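Side-chain contacts in m3DLH protein (Halieaceae bacterium, PDB 7JKA), which probably hydrolyses dienelactones, and may also act on phosphotriesters, as an alpha/beta-hydrolase of the dienelactone hydrolase family: residues L139-R143 against S144-L148; G209-A212 against H213-D217. All coordinates share one frame; numbering follows the deposited sequence.

Two turns at different ends of the alpha/beta-hydrolase framework are compared here. Contact 1 closes helix 133-143 and redirects the chain toward strand 150-154; contact 2 lies in the loop that follows strand 203-208. Their centres are 25 Å apart, on opposite sides of the centre of the chain, and their nearest atoms, about 12 Å apart, do not touch. The probable active site connects them indirectly. Helix 133-143 starts just after Cys132, which fits the nucleophile position of this family, while contact 2 supplies His213, whose side chain touches Cys132. Contact 2 therefore probably belongs to that site, whereas contact 1 finishes the helix at the end remote from it.

Contact 1: L139-R143 against S144-L148; sequences LELAR and SGASL
In the last turn of helix 133-143, directly before Ser144, Arg143 turns the edge of its guanidinium to Glu140. Glu140 OE2 lies nearly in the guanidinium plane and accepts from Arg143 NH1 at 2.9 Å, a salt bridge between residues about one helical turn apart. Other partners share both charged groups: Arg101 and Arg105 reach Glu140 OE1, while Glu195 and the carbonyl of Leu159 take Arg143 NH2, which should hold the guanidinium against rotation.

The last helical bond runs from Ser144 N to Glu140 O; Gly145, at positive phi (92°), then turns the chain out of the helix in a Schellman motif, its N donating to Ala142 O at 3.0 Å from above the carbonyl plane. Ser144 swings its hydroxyl between its own N and carbonyl carbon (chi1 81°), which brings Ser144 OG back to donate to Leu141 O at 2.7 Å. A water joins Ala142 O to Ala146 O.

Beyond the turn the chain folds over Leu141. Ala146 CB meets Leu141 CD1 at 3.7 Å, and Leu148 CD1 reaches Leu141 CD2 at 3.8 Å, the two leucines crossing at about a right angle. The turn belongs to the crossover between parallel strands 126-131 and 150-154: Ala146 rests on Leu112 of helix 101-116, Ala142 on Ile151 of strand 150-154, and Arg143 on Val192 of helix 186-198.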
ATOM      1  N   LEU A 139       1.004  -6.334   0.621  1.00 11.55           N
ATOM      2  CA  LEU A 139       0.845  -7.772   0.417  1.00 12.78           C
ATOM      3  C   LEU A 139       1.475  -8.575   1.549  1.00 14.39           C
ATOM      4  O   LEU A 139       0.964  -9.647   1.900  1.00 14.05           O
ATOM      5  CB  LEU A 139       1.432  -8.178  -0.939  1.00 12.80           C
ATOM      6  CG  LEU A 139       0.569  -7.738  -2.134  1.00 16.15           C
ATOM      7  CD1 LEU A 139       1.296  -8.061  -3.449  1.00 18.75           C
ATOM      8  CD2 LEU A 139      -0.799  -8.417  -2.065  1.00 19.37           C
ATOM      9  N   GLU A 140       2.579  -8.090   2.141  1.00 11.87           N
ATOM     10  CA  GLU A 140       3.108  -8.757   3.328  1.00 13.43           C
ATOM     11  C   GLU A 140       2.111  -8.707   4.473  1.00 14.81           C
ATOM     12  O   GLU A 140       1.942  -9.687   5.210  1.00 14.82           O
ATOM     13  CB  GLU A 140       4.424  -8.111   3.773  1.00 14.58           C
ATOM     14  CG  GLU A 140       5.594  -8.427   2.851  1.00 13.83           C
ATOM     15  CD  GLU A 140       5.854  -9.909   2.731  1.00 18.00           C
ATOM     16  OE1 GLU A 140       6.354 -10.521   3.697  1.00 16.02           O
ATOM     17  OE2 GLU A 140       5.579 -10.464   1.646  1.00 16.23           O
ATOM     18  N   LEU A 141       1.414  -7.577   4.614  1.00 12.53           N
ATOM     19  CA  LEU A 141       0.401  -7.452   5.655  1.00 13.37           C
ATOM     20  C   LEU A 141      -0.741  -8.421   5.406  1.00 13.10           C
ATOM     21  O   LEU A 141      -1.202  -9.099   6.326  1.00 14.73           O
ATOM     22  CB  LEU A 141      -0.130  -6.021   5.693  1.00 13.68           C
ATOM     23  CG  LEU A 141      -1.216  -5.708   6.742  1.00 13.90           C
ATOM     24  CD1 LEU A 141      -0.710  -5.979   8.165  1.00 14.78           C
ATOM     25  CD2 LEU A 141      -1.628  -4.234   6.588  1.00 15.78           C
ATOM     26  N   ALA A 142      -1.175  -8.547   4.151  1.00 14.15           N
ATOM     27  CA  ALA A 142      -2.204  -9.536   3.854  1.00 13.17           C
ATOM     28  C   ALA A 142      -1.727 -10.948   4.141  1.00 15.02           C
ATOM     29  O   ALA A 142      -2.469 -11.760   4.711  1.00 15.49           O
ATOM     30  CB  ALA A 142      -2.627  -9.402   2.392  1.00 12.48           C
ATOM     31  N   ARG A 143      -0.486 -11.257   3.750  1.00 12.04           N
ATOM     32  CA  ARG A 143       0.054 -12.602   3.954  1.00 12.82           C
ATOM     33  C   ARG A 143       0.154 -12.948   5.432  1.00 13.74           C
ATOM     34  O   ARG A 143       0.058 -14.130   5.807  1.00 17.21           O
ATOM     35  CB  ARG A 143       1.432 -12.688   3.305  1.00 14.87           C
ATOM     36  CG  ARG A 143       1.383 -12.833   1.788  1.00 16.65           C
ATOM     37  CD  ARG A 143       2.782 -12.686   1.193  1.00 16.54           C
ATOM     38  NE  ARG A 143       2.827 -13.104  -0.210  1.00 14.78           N
ATOM     39  CZ  ARG A 143       3.862 -12.867  -1.011  1.00 16.60           C
ATOM     40  NH1 ARG A 143       4.928 -12.218  -0.555  1.00 14.85           N
ATOM     41  NH2 ARG A 143       3.855 -13.314  -2.254  1.00 15.01           N
ATOM     42  N   SER A 144       0.343 -11.938   6.281  1.00 15.54           N
ATOM     43  CA  SER A 144       0.439 -12.186   7.723  1.00 17.71           C
ATOM     44  C   SER A 144      -0.875 -12.668   8.310  1.00 14.51           C
ATOM     45  O   SER A 144      -0.898 -13.155   9.456  1.00 20.67           O
ATOM     46  CB  SER A 144       0.874 -10.911   8.446  1.00 17.85           C
ATOM     47  OG  SER A 144      -0.235 -10.041   8.643  1.00 17.91           O
ATOM     48  N   GLY A 145      -1.968 -12.542   7.560  1.00 16.02           N
ATOM     49  CA  GLY A 145      -3.266 -12.962   8.046  1.00 15.26           C
ATOM     50  C   GLY A 145      -4.053 -11.873   8.718  1.00 18.06           C
ATOM     51  O   GLY A 145      -5.020 -12.171   9.434  1.00 22.75           O
ATOM     52  N   ALA A 146      -3.669 -10.620   8.513  1.00 17.47           N
ATOM     53  CA  ALA A 146      -4.385  -9.499   9.094  1.00 20.34           C
ATOM     54  C   ALA A 146      -5.808  -9.414   8.546  1.00 19.57           C
ATOM     55  O   ALA A 146      -6.119  -9.867   7.430  1.00 16.49           O
ATOM     56  CB  ALA A 146      -3.616  -8.204   8.824  1.00 18.86           C
ATOM     57  N   SER A 147      -6.688  -8.826   9.344  1.00 16.91           N
ATOM     58  CA  SER A 147      -8.097  -8.726   8.981  1.00 20.42           C
ATOM     59  C   SER A 147      -8.255  -7.523   8.057  1.00 25.21           C
ATOM     60  O   SER A 147      -8.436  -6.391   8.501  1.00 31.72           O
ATOM     61  CB  SER A 147      -8.967  -8.598  10.225  1.00 24.35           C
ATOM     62  OG  SER A 147     -10.327  -8.498   9.853  1.00 25.12           O
ATOM     63  N   LEU A 148      -8.170  -7.778   6.752  1.00 15.29           N
ATOM     64  CA  LEU A 148      -8.297  -6.764   5.699  1.00 18.06           C
ATOM     65  C   LEU A 148      -9.272  -7.267   4.660  1.00 17.92           C
ATOM     66  O   LEU A 148      -9.157  -8.409   4.207  1.00 22.65           O
ATOM     67  CB  LEU A 148      -6.973  -6.485   4.982  1.00 20.17           C
ATOM     68  CG  LEU A 148      -5.821  -5.855   5.726  1.00 22.57           C
ATOM     69  CD1 LEU A 148      -4.556  -6.001   4.898  1.00 24.10           C
ATOM     70  CD2 LEU A 148      -6.131  -4.386   5.976  1.00 23.35           C
TER
HETATM   71  O   HOH W   1      -5.102 -10.955   5.103  1.00 18.23           O

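Contact 2: G209-A212 against H213-D217; sequences GNAA and HSFTD
In the loop that follows strand 203-208 and carries the probable catalytic histidine, His213, Phe215 folds back on Ala211 and Ala212. Its CG sits between its own backbone N and carbonyl carbon (chi1 60°), a torsion that swings the ring toward the preceding segment. Ala211 CB approaches the ring obliquely, 3.7 Å from Phe215 CD2 and 3.8 Å from Phe215 CB, and the CA atoms of Ala211 and Phe215 come within 6.0 Å of each other.

Ala212 O meets the same ring at its edge and in its plane, 3.3 Å from Phe215 CD2. This carbonyl is buried without any hydrogen-bond partner, so the weakly positive rim of the phenyl ring may offer it slight electrostatic compensation.

His213 follows Ala212 in the chain. Its chi1 of -153° sets CG anti to the backbone N and sends the ring away from Phe215, where His213 ND1 bonds to Asp181 OD2 and the side chain touches Cys132. A type I turn from Ser214 to Asp217 comes next, closed by Asp217 N donating to Ser214 O at 3.1 Å. Ser214, at its start, bonds through OG to Glu50 OE2. Outside the loop, His155 stands edge-to-face with the rings of both Phe215 and His213. A loop histidine bonded to an aspartate and in contact with a cysteine is consistent with the Cys-His-Asp triad of dienelactone hydrolases.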
ATOM      1  N   GLY A 209      -0.699  -1.542 -20.151  1.00 16.34           N
ATOM      2  CA  GLY A 209       0.332  -1.489 -21.161  1.00 17.06           C
ATOM      3  C   GLY A 209       1.073  -0.173 -21.240  1.00 23.19           C
ATOM      4  O   GLY A 209       2.261  -0.144 -21.573  1.00 25.83           O
ATOM      5  N   ASN A 210       0.402   0.929 -20.940  1.00 19.03           N
ATOM      6  CA  ASN A 210       1.043   2.226 -21.137  1.00 37.39           C
ATOM      7  C   ASN A 210       2.209   2.465 -20.178  1.00 27.44           C
ATOM      8  O   ASN A 210       3.048   3.329 -20.438  1.00 23.88           O
ATOM      9  CB  ASN A 210       0.025   3.357 -20.941  1.00 32.36           C
ATOM     10  CG  ASN A 210      -1.048   3.405 -22.019  1.00 46.41           C
ATOM     11  OD1 ASN A 210      -0.867   2.929 -23.148  1.00 35.43           O
ATOM     12  ND2 ASN A 210      -2.181   4.012 -21.669  1.00 36.60           N
ATOM     13  N   ALA A 211       2.285   1.722 -19.088  1.00 23.82           N
ATOM     14  CA  ALA A 211       2.895   2.218 -17.864  1.00 21.24           C
ATOM     15  C   ALA A 211       4.135   1.432 -17.460  1.00 20.00           C
ATOM     16  O   ALA A 211       4.233   0.221 -17.685  1.00 21.59           O
ATOM     17  CB  ALA A 211       1.891   2.171 -16.731  1.00 18.60           C
ATOM     18  N   ALA A 212       5.059   2.134 -16.799  1.00 18.79           N
ATOM     19  CA  ALA A 212       6.251   1.505 -16.243  1.00 22.24           C
ATOM     20  C   ALA A 212       6.218   1.613 -14.727  1.00 22.47           C
ATOM     21  O   ALA A 212       5.136   1.616 -14.140  1.00 21.37           O
ATOM     22  CB  ALA A 212       7.519   2.146 -16.815  1.00 28.13           C
ATOM     23  N   HIS A 213       7.372   1.726 -14.078  1.00 20.65           N
ATOM     24  CA  HIS A 213       7.369   1.907 -12.635  1.00 21.53           C
ATOM     25  C   HIS A 213       6.968   3.334 -12.268  1.00 23.89           C
ATOM     26  O   HIS A 213       7.121   4.272 -13.058  1.00 22.50           O
ATOM     27  CB  HIS A 213       8.744   1.587 -12.049  1.00 23.29           C
ATOM     28  CG  HIS A 213       8.701   1.130 -10.623  1.00 24.80           C
ATOM     29  ND1 HIS A 213       8.184  -0.092 -10.251  1.00 25.19           N
ATOM     30  CD2 HIS A 213       9.119   1.729  -9.483  1.00 30.84           C
ATOM     31  CE1 HIS A 213       8.284  -0.229  -8.942  1.00 25.79           C
ATOM     32  NE2 HIS A 213       8.847   0.862  -8.453  1.00 30.23           N
ATOM     33  N   SER A 214       6.420   3.480 -11.059  1.00 21.18           N
ATOM     34  CA  SER A 214       6.096   4.779 -10.470  1.00 20.44           C
ATOM     35  C   SER A 214       5.076   5.551 -11.304  1.00 20.32           C
ATOM     36  O   SER A 214       5.091   6.787 -11.326  1.00 21.59           O
ATOM     37  CB  SER A 214       7.358   5.610 -10.250  1.00 24.80           C
ATOM     38  OG  SER A 214       8.202   4.915  -9.348  1.00 27.91           O
ATOM     39  N   PHE A 215       4.166   4.832 -11.964  1.00 18.22           N
ATOM     40  CA  PHE A 215       3.264   5.507 -12.887  1.00 17.02           C
ATOM     41  C   PHE A 215       2.259   6.418 -12.185  1.00 21.74           C
ATOM     42  O   PHE A 215       1.639   7.242 -12.857  1.00 19.06           O
ATOM     43  CB  PHE A 215       2.538   4.486 -13.780  1.00 17.46           C
ATOM     44  CG  PHE A 215       1.701   3.488 -13.043  1.00 13.95           C
ATOM     45  CD1 PHE A 215       0.474   3.855 -12.464  1.00 14.23           C
ATOM     46  CD2 PHE A 215       2.075   2.160 -13.022  1.00 13.22           C
ATOM     47  CE1 PHE A 215      -0.316   2.876 -11.841  1.00 14.12           C
ATOM     48  CE2 PHE A 215       1.310   1.185 -12.390  1.00 13.08           C
ATOM     49  CZ  PHE A 215       0.106   1.534 -11.790  1.00 13.40           C
ATOM     50  N   THR A 216       2.109   6.327 -10.859  1.00 19.18           N
ATOM     51  CA  THR A 216       1.194   7.220 -10.154  1.00 21.65           C
ATOM     52  C   THR A 216       1.843   8.521  -9.701  1.00 23.17           C
ATOM     53  O   THR A 216       1.142   9.388  -9.162  1.00 22.59           O
ATOM     54  CB  THR A 216       0.612   6.541  -8.911  1.00 15.94           C
ATOM     55  OG1 THR A 216       1.689   6.253  -8.001  1.00 17.70           O
ATOM     56  CG2 THR A 216      -0.122   5.263  -9.255  1.00 15.91           C
ATOM     57  N   ASP A 217       3.145   8.706  -9.906  1.00 21.38           N
ATOM     58  CA  ASP A 217       3.827   9.856  -9.325  1.00 26.00           C
ATOM     59  C   ASP A 217       4.210  10.853 -10.405  1.00 33.84           C
ATOM     60  O   ASP A 217       5.110  10.566 -11.211  1.00 27.66           O
ATOM     61  CB  ASP A 217       5.075   9.412  -8.561  1.00 28.97           C
ATOM     62  CG  ASP A 217       5.706  10.543  -7.764  1.00 35.19           C
ATOM     63  OD1 ASP A 217       5.075  11.618  -7.640  1.00 29.65           O
ATOM     64  OD2 ASP A 217       6.841  10.365  -7.268  1.00 39.84           O
TER